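Local coordinates for 16S rRNA (guanine(1405)-N(7))-methyltransferase (Klebsiella pneumoniae, PDB 6PI9), which probably methylates the N7 position of guanine 1405 in 16S rRNA, using S-adenosyl-L-methionine and thereby conferring aminoglycoside resistance, at residues A[105-110]-A[252-257]. Sequence-based numbering, arbitrary orientation.
Sequences RRVSPF and ELVYLV
Phe110 and Val107 of helix 100-111 pack against Leu256 and Val254 of strand 252-259, joining a helix to one face of the Rossmann-like methyltransferase sheet. The strand is the antiparallel one inserted between 208-214 and 241-248; segments 105-110 and 252-257 run nearly parallel, 18° apart, their axes 10.1 Å apart at closest.

The CH-pi contact is the main feature. Leu256 CB sits over the centre of the Phe110 ring, 3.8 Å from the centroid and 9° off the normal. The Phe110 and Leu256 side chains run antiparallel, each passing alongside the other: Phe110 CG is anti to its backbone N (chi1 -170°), and one ring face receives Leu256 CB, while Leu256 reaches back to the helix, its CD1 4.0 Å from Phe110 CB and its CD2 lying near Phe110 CD1.

Aliphatic packing continues the seam. Val107 CG2 meets Val254 CG1 at 4.1 Å, the two side chains meeting at a slant, and also approaches Leu256 CD2 at 4.3 Å. Val210 and Trp103 extend this apolar layer, touching Val107 and Val254 respectively. On the same strand, Glu252 forms a salt bridge with Arg96, a residue that binds S-adenosyl-L-homocysteine, so the strand is tied to the cofactor site.

Polar backbone atoms border the apolar groups: Leu256 CD1 lies 4.0 Å from Arg106 O, and the Phe110 ring meets Val257 O edge-on, in its plane, with CZ 3.5 Å from that oxygen.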
# COMPACT_ATOMS: atom_id res chain seq x y z
N ARG A 105 -21.73 -15.57 2.36
CA ARG A 105 -23.18 -15.57 2.19
C ARG A 105 -23.59 -14.97 0.85
O ARG A 105 -24.53 -15.45 0.21
CB ARG A 105 -23.84 -14.80 3.33
CG ARG A 105 -25.35 -15.00 3.44
CD ARG A 105 -25.96 -13.99 4.39
NE ARG A 105 -25.15 -13.85 5.61
CZ ARG A 105 -24.64 -12.69 6.03
NH1 ARG A 105 -24.86 -11.57 5.35
NH2 ARG A 105 -23.92 -12.65 7.14
N ARG A 106 -22.93 -13.88 0.46
CA ARG A 106 -23.27 -13.20 -0.80
C ARG A 106 -22.57 -13.66 -2.09
O ARG A 106 -23.07 -13.39 -3.18
CB ARG A 106 -23.09 -11.69 -0.64
CG ARG A 106 -23.90 -11.09 0.51
CD ARG A 106 -24.74 -9.91 0.03
NE ARG A 106 -24.31 -8.66 0.64
CZ ARG A 106 -24.66 -7.46 0.20
NH1 ARG A 106 -24.22 -6.36 0.81
NH2 ARG A 106 -25.46 -7.34 -0.85
N VAL A 107 -21.43 -14.33 -1.98
CA VAL A 107 -20.70 -14.76 -3.17
C VAL A 107 -20.83 -16.27 -3.44
O VAL A 107 -20.85 -16.69 -4.60
CB VAL A 107 -19.20 -14.36 -3.10
CG1 VAL A 107 -18.43 -14.94 -4.26
CG2 VAL A 107 -19.05 -12.85 -3.12
N SER A 108 -20.83 -17.10 -2.40
CA SER A 108 -20.73 -18.54 -2.65
C SER A 108 -21.87 -19.12 -3.48
O SER A 108 -21.59 -20.00 -4.32
CB SER A 108 -20.59 -19.33 -1.34
OG SER A 108 -21.62 -19.05 -0.44
N PRO A 109 -23.14 -18.74 -3.31
CA PRO A 109 -24.15 -19.30 -4.22
C PRO A 109 -23.83 -19.01 -5.68
O PRO A 109 -24.21 -19.80 -6.55
CB PRO A 109 -25.47 -18.65 -3.77
CG PRO A 109 -25.11 -17.48 -2.91
CD PRO A 109 -23.77 -17.90 -2.27
N PHE A 110 -23.10 -17.92 -5.97
CA PHE A 110 -22.69 -17.67 -7.34
C PHE A 110 -21.66 -18.68 -7.81
O PHE A 110 -21.59 -18.99 -9.01
CB PHE A 110 -22.15 -16.26 -7.46
CG PHE A 110 -21.91 -15.80 -8.87
CD1 PHE A 110 -20.64 -15.50 -9.29
CD2 PHE A 110 -22.98 -15.61 -9.75
CE1 PHE A 110 -20.40 -15.02 -10.57
CE2 PHE A 110 -22.76 -15.16 -11.03
CZ PHE A 110 -21.46 -14.84 -11.43
N GLU A 252 -14.61 -3.66 0.25
CA GLU A 252 -14.32 -4.35 -1.01
C GLU A 252 -15.55 -4.21 -1.90
O GLU A 252 -16.63 -4.65 -1.51
CB GLU A 252 -13.99 -5.84 -0.74
CG GLU A 252 -13.56 -6.60 -2.00
CD GLU A 252 -12.95 -7.94 -1.67
OE1 GLU A 252 -13.23 -8.47 -0.58
OE2 GLU A 252 -12.15 -8.46 -2.46
N LEU A 253 -15.39 -3.59 -3.07
CA LEU A 253 -16.45 -3.54 -4.07
C LEU A 253 -16.42 -4.82 -4.89
O LEU A 253 -15.39 -5.10 -5.53
CB LEU A 253 -16.25 -2.34 -4.99
CG LEU A 253 -17.10 -2.26 -6.30
CD1 LEU A 253 -18.59 -2.13 -6.01
CD2 LEU A 253 -16.55 -1.07 -7.11
N VAL A 254 -17.53 -5.56 -4.90
CA VAL A 254 -17.56 -6.92 -5.46
C VAL A 254 -18.53 -6.93 -6.65
O VAL A 254 -19.64 -6.46 -6.53
CB VAL A 254 -18.03 -7.96 -4.42
CG1 VAL A 254 -18.01 -9.41 -5.06
CG2 VAL A 254 -17.19 -7.90 -3.14
N TYR A 255 -18.09 -7.49 -7.77
CA TYR A 255 -18.89 -7.70 -8.98
C TYR A 255 -19.01 -9.20 -9.25
O TYR A 255 -17.99 -9.90 -9.28
CB TYR A 255 -18.21 -7.11 -10.21
CG TYR A 255 -18.30 -5.61 -10.29
CD1 TYR A 255 -19.37 -4.99 -10.91
CD2 TYR A 255 -17.30 -4.81 -9.75
CE1 TYR A 255 -19.43 -3.58 -10.99
CE2 TYR A 255 -17.37 -3.42 -9.82
CZ TYR A 255 -18.41 -2.83 -10.43
OH TYR A 255 -18.46 -1.44 -10.50
N LEU A 256 -20.23 -9.67 -9.50
CA LEU A 256 -20.44 -11.04 -9.97
C LEU A 256 -20.70 -10.95 -11.47
O LEU A 256 -21.64 -10.27 -11.90
CB LEU A 256 -21.64 -11.66 -9.24
CG LEU A 256 -21.61 -11.62 -7.70
CD1 LEU A 256 -22.85 -12.34 -7.08
CD2 LEU A 256 -20.30 -12.20 -7.17
N VAL A 257 -19.89 -11.63 -12.26
CA VAL A 257 -19.81 -11.39 -13.69
C VAL A 257 -20.06 -12.71 -14.40
O VAL A 257 -19.47 -13.73 -14.05
CB VAL A 257 -18.43 -10.84 -14.06
CG1 VAL A 257 -18.28 -10.68 -15.56
CG2 VAL A 257 -18.19 -9.54 -13.29